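Type III effector HopU1 (Pseudomonas syringae pv. tomato, PDB 3U0J) probably transfers ADP-ribose from NAD+ to arginine side chains of target proteins, acting as a bacterial type III effector against plant immunity. Local coordinates at residues Arg53-Ala58 and Ser105-Gly110; Arg118-Tyr123 and Glu142-His147; Val168-Arg173 and Ala196-Thr201. All coordinates share one frame; numbering follows the deposited sequence.

Contact 1 (Arg53-Ala58 and Ser105-Gly110); sequences RLHVDA and SHLVRG
A surface contact joins the short edge strand 55-56, which follows helix 41-52, to the broken strand 103-108, the middle member of a small three-stranded antiparallel sheet. Its weight falls on His-55. CG of that residue stands anti to the carbonyl carbon (chi1 -63°), which swings the imidazole over towards Leu-107. The two side chains cross at about a right angle, and Leu-107 CD1 sits 3.7 Å from the centroid of the His-55 ring, 26° off its normal, a CH-pi contact over one face. The second branch lies over the same face, towards the NE2 end, Leu-107 CD2 3.5 Å from His-55 NE2. Across the opposite face is the carbonyl of Arg-53, while Ser-105 borders the ring near its plane. One water ties the backbones together, donating to Arg-53 O at 2.7 Å and to Ser-105 O at 2.7 Å. Ser-105 has helical backbone angles while 106-108 are extended, and its CB points away from 53-58. Ser-105 OG accepts from His-106 ND1 at 2.6 Å, almost exactly in the imidazole plane, and Glu-119 also bonds that oxygen. Direct backbone pairing lies just before Ser-105, from His-55 to Ser-104 and from Asp-57 to Asp-102. The geometry is that of an edge strand added to a beta-hairpin, whose other arm is strand 111-112.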
loop_
_atom_site.group_PDB
_atom_site.type_symbol
_atom_site.label_atom_id
_atom_site.label_comp_id
_atom_site.label_asym_id
_atom_site.label_seq_id
_atom_site.Cartn_x
_atom_site.Cartn_y
_atom_site.Cartn_z
ATOM N N ARG A 53 -20.177 4.151 -0.029
ATOM C CA ARG A 53 -20.372 5.186 0.979
ATOM C C ARG A 53 -19.225 6.181 1.084
ATOM O O ARG A 53 -19.371 7.205 1.740
ATOM C CB ARG A 53 -20.626 4.563 2.354
ATOM C CG ARG A 53 -22.088 4.192 2.626
ATOM C CD ARG A 53 -22.274 3.862 4.117
ATOM N NE ARG A 53 -21.214 2.961 4.572
ATOM C CZ ARG A 53 -21.347 1.640 4.667
ATOM N NH1 ARG A 53 -22.511 1.065 4.366
ATOM N NH2 ARG A 53 -20.319 0.896 5.072
ATOM N N LEU A 54 -18.089 5.887 0.457
ATOM C CA LEU A 54 -16.961 6.814 0.495
ATOM C C LEU A 54 -17.302 8.139 -0.182
ATOM O O LEU A 54 -18.075 8.196 -1.125
ATOM C CB LEU A 54 -15.723 6.214 -0.180
ATOM C CG LEU A 54 -15.115 4.925 0.372
ATOM C CD1 LEU A 54 -13.947 4.433 -0.514
ATOM C CD2 LEU A 54 -14.662 5.159 1.767
ATOM N N HIS A 55 -16.702 9.210 0.293
ATOM C CA HIS A 55 -16.848 10.479 -0.368
ATOM C C HIS A 55 -15.745 10.640 -1.384
ATOM O O HIS A 55 -14.589 10.306 -1.124
ATOM C CB HIS A 55 -16.804 11.599 0.665
ATOM C CG HIS A 55 -17.932 11.537 1.638
ATOM N ND1 HIS A 55 -17.790 11.024 2.908
ATOM C CD2 HIS A 55 -19.239 11.862 1.507
ATOM C CE1 HIS A 55 -18.955 11.062 3.532
ATOM N NE2 HIS A 55 -19.851 11.563 2.700
ATOM N N VAL A 56 -16.104 11.148 -2.553
ATOM C CA VAL A 56 -15.105 11.450 -3.563
ATOM C C VAL A 56 -14.865 12.950 -3.632
ATOM O O VAL A 56 -15.811 13.752 -3.556
ATOM C CB VAL A 56 -15.527 10.960 -4.945
ATOM C CG1 VAL A 56 -14.309 10.798 -5.804
ATOM C CG2 VAL A 56 -16.285 9.643 -4.830
ATOM N N ASP A 57 -13.595 13.323 -3.779
ATOM C CA ASP A 57 -13.199 14.723 -3.803
ATOM C C ASP A 57 -13.789 15.395 -5.017
ATOM O O ASP A 57 -13.406 15.088 -6.148
ATOM C CB ASP A 57 -11.681 14.839 -3.845
ATOM C CG ASP A 57 -11.207 16.238 -4.163
ATOM O OD1 ASP A 57 -12.000 17.190 -4.040
ATOM O OD2 ASP A 57 -10.026 16.390 -4.532
ATOM N N ALA A 58 -14.715 16.321 -4.781
ATOM C CA ALA A 58 -15.405 16.993 -5.881
ATOM C C ALA A 58 -14.487 17.949 -6.663
ATOM O O ALA A 58 -14.738 18.250 -7.838
ATOM C CB ALA A 58 -16.654 17.718 -5.372
ATOM N N SER A 105 -13.593 8.320 4.254
ATOM C CA SER A 105 -14.780 7.863 4.961
ATOM C C SER A 105 -15.609 9.057 5.394
ATOM O O SER A 105 -16.819 8.945 5.532
ATOM C CB SER A 105 -14.371 7.103 6.208
ATOM O OG SER A 105 -13.555 7.921 7.029
ATOM N N HIS A 106 -14.957 10.205 5.611
ATOM C CA HIS A 106 -15.639 11.356 6.191
ATOM C C HIS A 106 -15.597 12.602 5.351
ATOM O O HIS A 106 -14.836 12.694 4.391
ATOM C CB HIS A 106 -15.071 11.686 7.554
ATOM C CG HIS A 106 -15.471 10.718 8.607
ATOM N ND1 HIS A 106 -15.085 9.396 8.581
ATOM C CD2 HIS A 106 -16.234 10.872 9.715
ATOM C CE1 HIS A 106 -15.573 8.778 9.642
ATOM N NE2 HIS A 106 -16.274 9.652 10.348
ATOM N N LEU A 107 -16.439 13.557 5.744
ATOM C CA LEU A 107 -16.539 14.849 5.096
ATOM C C LEU A 107 -16.132 15.864 6.161
ATOM O O LEU A 107 -16.456 15.695 7.347
ATOM C CB LEU A 107 -17.984 15.059 4.662
ATOM C CG LEU A 107 -18.370 15.439 3.224
ATOM C CD1 LEU A 107 -17.469 14.824 2.172
ATOM C CD2 LEU A 107 -19.808 15.030 2.968
ATOM N N VAL A 108 -15.370 16.881 5.768
ATOM C CA VAL A 108 -15.039 17.965 6.696
ATOM C C VAL A 108 -15.515 19.279 6.094
ATOM O O VAL A 108 -14.864 19.837 5.218
ATOM C CB VAL A 108 -13.527 18.056 7.018
ATOM C CG1 VAL A 108 -13.293 19.157 8.016
ATOM C CG2 VAL A 108 -12.997 16.739 7.581
ATOM N N ARG A 109 -16.668 19.762 6.534
ATOM C CA ARG A 109 -17.247 20.932 5.879
ATOM C C ARG A 109 -17.426 20.673 4.389
ATOM O O ARG A 109 -18.107 19.734 3.946
ATOM C CB ARG A 109 -16.322 22.139 6.017
ATOM C CG ARG A 109 -15.931 22.509 7.448
ATOM C CD ARG A 109 -15.120 23.791 7.456
ATOM N NE ARG A 109 -14.612 24.122 8.782
ATOM C CZ ARG A 109 -13.691 25.057 9.020
ATOM N NH1 ARG A 109 -13.173 25.751 8.004
ATOM N NH2 ARG A 109 -13.285 25.292 10.272
ATOM N N GLY A 110 -16.807 21.515 3.586
ATOM C CA GLY A 110 -16.851 21.236 2.168
ATOM C C GLY A 110 -16.333 19.827 1.871
ATOM O O GLY A 110 -17.088 18.925 1.500
HETATM O O HOH W 1 -18.357 7.133 4.240
#

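Contact 2 (Arg118-Tyr123 and Glu142-His147); sequences REVNNY and EKLSPH
Leu-144, at the N-terminal end of the 145-162 region, drives its isobutyl end against one face of helix 116-126, and both branches find partners there. CG stands anti to the carbonyl carbon (chi1 -52°), which presents the fork to the helix. Leu-144 CD1 lies 3.8 Å from Tyr-123 CB and equally near the first ring carbon, so it packs at the root of the tyrosine rather than at its phenol end. Leu-144 CD2 lies 4.1 Å from Val-120 CG2. That same valine methyl then reaches the next turn, Val-120 CG2 approaching His-147 CD2 at 4.0 Å. Val-120, Leu-144 and His-147 are all buried. The other side is looser: Glu-119 is partly exposed and Lys-143 exposed, and the extended glutamate chain crosses the leucine obliquely with a single touch, Glu-119 OE2 to Leu-144 CD2 at 4.1 Å. Lys-143 NZ, of opposite charge, stays 5.9 Å from Glu-119 OE2, too far for a salt bridge. No hydrogen bond spans the two segments; the polar tips bond elsewhere, Glu-119 OE1 to Ser-105, Tyr-123 OH to Asp-141 and His-140, and His-147 NE2 to ND1 of His-98, whose ring meets the histidine at a small interplanar angle. Cohesion between the segments is therefore apolar, with the polar tips held by partners outside them, and the shared histidine bond suggests that at least one of the two imidazoles is neutral.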
loop_
_atom_site.group_PDB
_atom_site.type_symbol
_atom_site.label_atom_id
_atom_site.label_comp_id
_atom_site.label_asym_id
_atom_site.label_seq_id
_atom_site.Cartn_x
_atom_site.Cartn_y
_atom_site.Cartn_z
ATOM N N ARG A 118 -4.668 6.554 4.320
ATOM C CA ARG A 118 -4.079 6.982 5.578
ATOM C C ARG A 118 -4.870 6.519 6.792
ATOM O O ARG A 118 -4.295 6.093 7.769
ATOM C CB ARG A 118 -3.910 8.496 5.617
ATOM C CG ARG A 118 -2.972 8.966 6.713
ATOM C CD ARG A 118 -2.743 10.430 6.559
ATOM N NE ARG A 118 -2.006 10.760 5.341
ATOM C CZ ARG A 118 -0.717 10.480 5.166
ATOM N NH1 ARG A 118 -0.044 9.823 6.116
ATOM N NH2 ARG A 118 -0.104 10.839 4.040
ATOM N N GLU A 119 -6.192 6.600 6.724
ATOM C CA GLU A 119 -7.018 6.154 7.833
ATOM C C GLU A 119 -6.793 4.670 8.057
ATOM O O GLU A 119 -6.675 4.219 9.197
ATOM C CB GLU A 119 -8.491 6.442 7.561
ATOM C CG GLU A 119 -9.434 5.969 8.649
ATOM C CD GLU A 119 -10.883 6.353 8.386
ATOM O OE1 GLU A 119 -11.167 6.930 7.309
ATOM O OE2 GLU A 119 -11.741 6.081 9.267
ATOM N N VAL A 120 -6.703 3.916 6.960
ATOM C CA VAL A 120 -6.531 2.465 7.026
ATOM C C VAL A 120 -5.153 2.083 7.531
ATOM O O VAL A 120 -5.025 1.312 8.472
ATOM C CB VAL A 120 -6.809 1.796 5.662
ATOM C CG1 VAL A 120 -6.249 0.376 5.632
ATOM C CG2 VAL A 120 -8.297 1.788 5.389
ATOM N N ASN A 121 -4.124 2.644 6.909
ATOM C CA ASN A 121 -2.747 2.395 7.323
ATOM C C ASN A 121 -2.571 2.734 8.786
ATOM O O ASN A 121 -2.067 1.915 9.553
ATOM C CB ASN A 121 -1.766 3.200 6.475
ATOM C CG ASN A 121 -1.582 2.619 5.090
ATOM O OD1 ASN A 121 -2.091 1.543 4.784
ATOM N ND2 ASN A 121 -0.854 3.326 4.248
ATOM N N ASN A 122 -3.016 3.928 9.180
ATOM C CA ASN A 122 -2.919 4.338 10.568
ATOM C C ASN A 122 -3.645 3.382 11.510
ATOM O O ASN A 122 -3.114 3.016 12.567
ATOM C CB ASN A 122 -3.394 5.778 10.750
ATOM C CG ASN A 122 -2.277 6.776 10.527
ATOM O OD1 ASN A 122 -1.217 6.415 10.033
ATOM N ND2 ASN A 122 -2.503 8.027 10.893
ATOM N N TYR A 123 -4.854 2.984 11.122
ATOM C CA TYR A 123 -5.622 1.994 11.871
ATOM C C TYR A 123 -4.820 0.701 12.068
ATOM O O TYR A 123 -4.651 0.231 13.176
ATOM C CB TYR A 123 -6.954 1.678 11.175
ATOM C CG TYR A 123 -7.575 0.415 11.707
ATOM C CD1 TYR A 123 -7.335 -0.813 11.096
ATOM C CD2 TYR A 123 -8.366 0.435 12.846
ATOM C CE1 TYR A 123 -7.892 -1.982 11.592
ATOM C CE2 TYR A 123 -8.921 -0.727 13.355
ATOM C CZ TYR A 123 -8.682 -1.931 12.727
ATOM O OH TYR A 123 -9.223 -3.090 13.241
ATOM N N GLU A 142 -15.272 -3.285 11.988
ATOM C CA GLU A 142 -16.315 -3.501 10.988
ATOM C C GLU A 142 -16.297 -2.435 9.891
ATOM O O GLU A 142 -16.664 -2.698 8.738
ATOM C CB GLU A 142 -17.700 -3.548 11.659
ATOM C CG GLU A 142 -17.738 -4.341 12.978
ATOM C CD GLU A 142 -17.064 -3.600 14.141
ATOM O OE1 GLU A 142 -17.486 -2.454 14.442
ATOM O OE2 GLU A 142 -16.117 -4.163 14.751
ATOM N N LYS A 143 -15.869 -1.231 10.245
ATOM C CA LYS A 143 -15.923 -0.134 9.306
ATOM C C LYS A 143 -14.914 -0.306 8.185
ATOM O O LYS A 143 -15.260 -0.177 7.021
ATOM C CB LYS A 143 -15.716 1.193 10.021
ATOM C CG LYS A 143 -17.009 1.858 10.474
ATOM C CD LYS A 143 -16.818 2.553 11.825
ATOM C CE LYS A 143 -15.379 3.053 12.001
ATOM N NZ LYS A 143 -15.109 3.525 13.393
ATOM N N LEU A 144 -13.671 -0.616 8.515
ATOM C CA LEU A 144 -12.641 -0.660 7.479
ATOM C C LEU A 144 -12.357 -2.053 6.903
ATOM O O LEU A 144 -11.799 -2.170 5.805
ATOM C CB LEU A 144 -11.343 -0.040 7.996
ATOM C CG LEU A 144 -11.527 1.349 8.600
ATOM C CD1 LEU A 144 -10.327 1.746 9.395
ATOM C CD2 LEU A 144 -11.796 2.346 7.519
ATOM N N SER A 145 -12.738 -3.105 7.625
ATOM C CA SER A 145 -12.328 -4.450 7.233
ATOM C C SER A 145 -12.733 -4.839 5.816
ATOM O O SER A 145 -11.969 -5.502 5.132
ATOM C CB SER A 145 -12.805 -5.487 8.238
ATOM O OG SER A 145 -14.179 -5.326 8.437
ATOM N N PRO A 146 -13.923 -4.415 5.360
ATOM C CA PRO A 146 -14.252 -4.784 3.984
ATOM C C PRO A 146 -13.156 -4.363 3.010
ATOM O O PRO A 146 -12.918 -5.058 2.040
ATOM C CB PRO A 146 -15.529 -4.000 3.709
ATOM C CG PRO A 146 -16.091 -3.708 5.021
ATOM C CD PRO A 146 -14.952 -3.546 5.951
ATOM N N HIS A 147 -12.486 -3.249 3.273
ATOM C CA HIS A 147 -11.410 -2.782 2.400
ATOM C C HIS A 147 -10.078 -3.462 2.726
ATOM O O HIS A 147 -9.282 -3.781 1.832
ATOM C CB HIS A 147 -11.258 -1.261 2.502
ATOM C CG HIS A 147 -10.095 -0.714 1.731
ATOM N ND1 HIS A 147 -10.178 -0.392 0.391
ATOM C CD2 HIS A 147 -8.827 -0.419 2.112
ATOM C CE1 HIS A 147 -9.011 0.074 -0.020
ATOM N NE2 HIS A 147 -8.174 0.070 1.003
#

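Contact 3 (Val168-Arg173 and Ala196-Thr201)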
loop_
_atom_site.group_PDB
_atom_site.type_symbol
_atom_site.label_atom_id
_atom_site.label_comp_id
_atom_site.label_asym_id
_atom_site.label_seq_id
_atom_site.Cartn_x
_atom_site.Cartn_y
_atom_site.Cartn_z
ATOM N N VAL A 168 13.356 -2.319 -4.837
ATOM C CA VAL A 168 12.423 -1.215 -4.909
ATOM C C VAL A 168 12.907 -0.212 -3.896
ATOM O O VAL A 168 13.812 -0.522 -3.111
ATOM C CB VAL A 168 11.019 -1.631 -4.512
ATOM C CG1 VAL A 168 10.458 -2.614 -5.511
ATOM C CG2 VAL A 168 11.025 -2.228 -3.112
ATOM N N TYR A 169 12.295 0.976 -3.906
ATOM C CA TYR A 169 12.750 2.101 -3.105
ATOM C C TYR A 169 11.586 2.782 -2.393
ATOM O O TYR A 169 10.441 2.684 -2.828
ATOM C CB TYR A 169 13.482 3.119 -3.983
ATOM C CG TYR A 169 14.656 2.541 -4.751
ATOM C CD1 TYR A 169 15.941 2.506 -4.198
ATOM C CD2 TYR A 169 14.479 2.029 -6.034
ATOM C CE1 TYR A 169 16.998 1.968 -4.897
ATOM C CE2 TYR A 169 15.537 1.496 -6.745
ATOM C CZ TYR A 169 16.789 1.464 -6.174
ATOM O OH TYR A 169 17.819 0.931 -6.910
ATOM N N ARG A 170 11.908 3.470 -1.297
ATOM C CA ARG A 170 10.954 4.189 -0.457
ATOM C C ARG A 170 11.631 5.458 -0.026
ATOM O O ARG A 170 12.800 5.436 0.353
ATOM C CB ARG A 170 10.690 3.427 0.834
ATOM C CG ARG A 170 9.465 2.586 0.854
ATOM C CD ARG A 170 8.268 3.368 1.326
ATOM N NE ARG A 170 8.120 3.392 2.777
ATOM C CZ ARG A 170 7.109 4.009 3.387
ATOM N NH1 ARG A 170 6.171 4.636 2.646
ATOM N NH2 ARG A 170 7.041 4.005 4.725
ATOM N N GLY A 171 10.895 6.557 -0.038
ATOM C CA GLY A 171 11.412 7.798 0.490
ATOM C C GLY A 171 10.537 8.226 1.638
ATOM O O GLY A 171 9.315 8.233 1.512
ATOM N N ILE A 172 11.167 8.584 2.749
ATOM C CA ILE A 172 10.490 9.023 3.959
ATOM C C ILE A 172 11.085 10.371 4.370
ATOM O O ILE A 172 12.248 10.644 4.075
ATOM C CB ILE A 172 10.687 7.957 5.085
ATOM C CG1 ILE A 172 9.727 6.803 4.876
ATOM C CG2 ILE A 172 10.440 8.512 6.466
ATOM C CD1 ILE A 172 8.320 7.286 4.553
ATOM N N ARG A 173 10.296 11.213 5.031
ATOM C CA ARG A 173 10.799 12.451 5.643
ATOM C C ARG A 173 10.651 12.378 7.180
ATOM O O ARG A 173 9.547 12.187 7.700
ATOM C CB ARG A 173 10.038 13.658 5.096
ATOM C CG ARG A 173 10.552 14.995 5.587
ATOM C CD ARG A 173 9.649 16.123 5.109
ATOM N NE ARG A 173 10.017 17.390 5.722
ATOM C CZ ARG A 173 10.885 18.249 5.200
ATOM N NH1 ARG A 173 11.471 17.977 4.038
ATOM N NH2 ARG A 173 11.167 19.379 5.847
ATOM N N ALA A 196 1.167 -1.870 8.337
ATOM C CA ALA A 196 0.270 -1.471 7.260
ATOM C C ALA A 196 0.759 -2.003 5.913
ATOM O O ALA A 196 1.705 -2.778 5.863
ATOM C CB ALA A 196 0.109 0.029 7.236
ATOM N N PHE A 197 0.108 -1.587 4.830
ATOM C CA PHE A 197 0.482 -1.997 3.479
ATOM C C PHE A 197 1.633 -1.140 2.988
ATOM O O PHE A 197 1.405 0.013 2.635
ATOM C CB PHE A 197 -0.709 -1.765 2.535
ATOM C CG PHE A 197 -1.896 -2.613 2.842
ATOM C CD1 PHE A 197 -1.985 -3.900 2.356
ATOM C CD2 PHE A 197 -2.906 -2.139 3.634
ATOM C CE1 PHE A 197 -3.067 -4.700 2.659
ATOM C CE2 PHE A 197 -3.987 -2.930 3.948
ATOM C CZ PHE A 197 -4.073 -4.212 3.451
ATOM N N MET A 198 2.852 -1.670 2.939
ATOM C CA MET A 198 3.976 -0.860 2.472
ATOM C C MET A 198 3.918 -0.577 0.982
ATOM O O MET A 198 3.600 -1.450 0.159
ATOM C CB MET A 198 5.329 -1.462 2.813
ATOM C CG MET A 198 6.417 -0.385 2.843
ATOM S SD MET A 198 8.086 -1.011 2.996
ATOM C CE MET A 198 8.114 -1.495 4.704
ATOM N N SER A 199 4.221 0.663 0.639
ATOM C CA SER A 199 4.160 1.100 -0.739
ATOM C C SER A 199 5.553 1.487 -1.155
ATOM O O SER A 199 6.241 2.213 -0.441
ATOM C CB SER A 199 3.225 2.296 -0.864
ATOM O OG SER A 199 3.285 2.832 -2.166
ATOM N N THR A 200 5.981 1.001 -2.304
ATOM C CA THR A 200 7.360 1.198 -2.721
ATOM C C THR A 200 7.397 1.467 -4.218
ATOM O O THR A 200 6.399 1.260 -4.907
ATOM C CB THR A 200 8.215 -0.056 -2.403
ATOM O OG1 THR A 200 7.872 -1.123 -3.306
ATOM C CG2 THR A 200 8.000 -0.515 -0.947
ATOM N N THR A 201 8.532 1.922 -4.732
ATOM C CA THR A 201 8.607 2.179 -6.166
ATOM C C THR A 201 9.845 1.550 -6.782
ATOM O O THR A 201 10.894 1.512 -6.161
ATOM C CB THR A 201 8.578 3.679 -6.479
ATOM O OG1 THR A 201 8.645 3.863 -7.893
ATOM C CG2 THR A 201 9.757 4.342 -5.869
#
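Two backbone hydrogen bonds join Tyr-169 and Thr-201 in a single antiparallel, hydrogen-bonded bridge. Tyr-169 N donates to Thr-201 O at 2.7 Å with an N-H...O angle of 145°, and Thr-201 N returns the bond to Tyr-169 O at 2.8 Å, straighter at 164°. Both donors lie in the plane of the carbonyl they address. The strands then diverge, their axes making 116°, consistent with the pairing being limited to one bridge. Other backbone groups are satisfied on the outer flanks: Val-168 and Arg-170 bond to Ile-222 and Phe-220, Met-198 and Thr-200 to Leu-244 and Ile-242. The bridge thus links the edges of two sheets, and the sequence around it (Tyr-Arg-Gly on the first strand, Ser-Thr-Thr on the second, with Glu-239 and Glu-241 close by) matches the R-S-E signature of arginine-specific ADP-ribosyltransferases, consistent with Arg-170 and Ser-199 belonging to the NAD+ cleft. Arg-170 folds back through bends at chi2 and chi3, laying its CD and NE alongside the carbonyl of Ser-199. Its guanidinium lies between two apolar groups: Ile-172 CD1, 3.4 Å above one face, and, towards the opposite face, Met-198 CG, 4.1 Å from Arg-170 NE. The hydroxyl of Thr-200 occupies the crowded position between N and carbonyl carbon; Thr-200 OG1 touches Val-168 CG2 at 3.3 Å, yet its hydrogen bond goes to Ile-242 O. Thr-201 OG1, anti to its backbone N, bonds to Glu-239 O and Ile-203 N, leaving Thr-201 CG2 3.5 Å from Tyr-169 O. Ser-199 OG makes a weak hydrogen bond to Glu-241 OE2.

Overall arrangement
Read from the N terminus, the three contacts follow one another in series, neither nesting nor crossing. Contact 1 closes a largely helical excursion of 46 residues and fastens the N-terminal part to strand 103-108. Contact 2 closes a loop-rich span of 18 residues between helices 116-126 and 145-162, and touches contact 1 through Ser-105 OG and Glu-119 OE1, a probable hydrogen bond of 2.6 Å. Contact 3 closes 22 residues that include helix 176-188, and joins the two C-terminal sheets. Its Ala-196 and Phe-197 pack against Asn-121, so segment 118-123 mediates between contacts 1 and 3, whose centres lie about 26 Å apart.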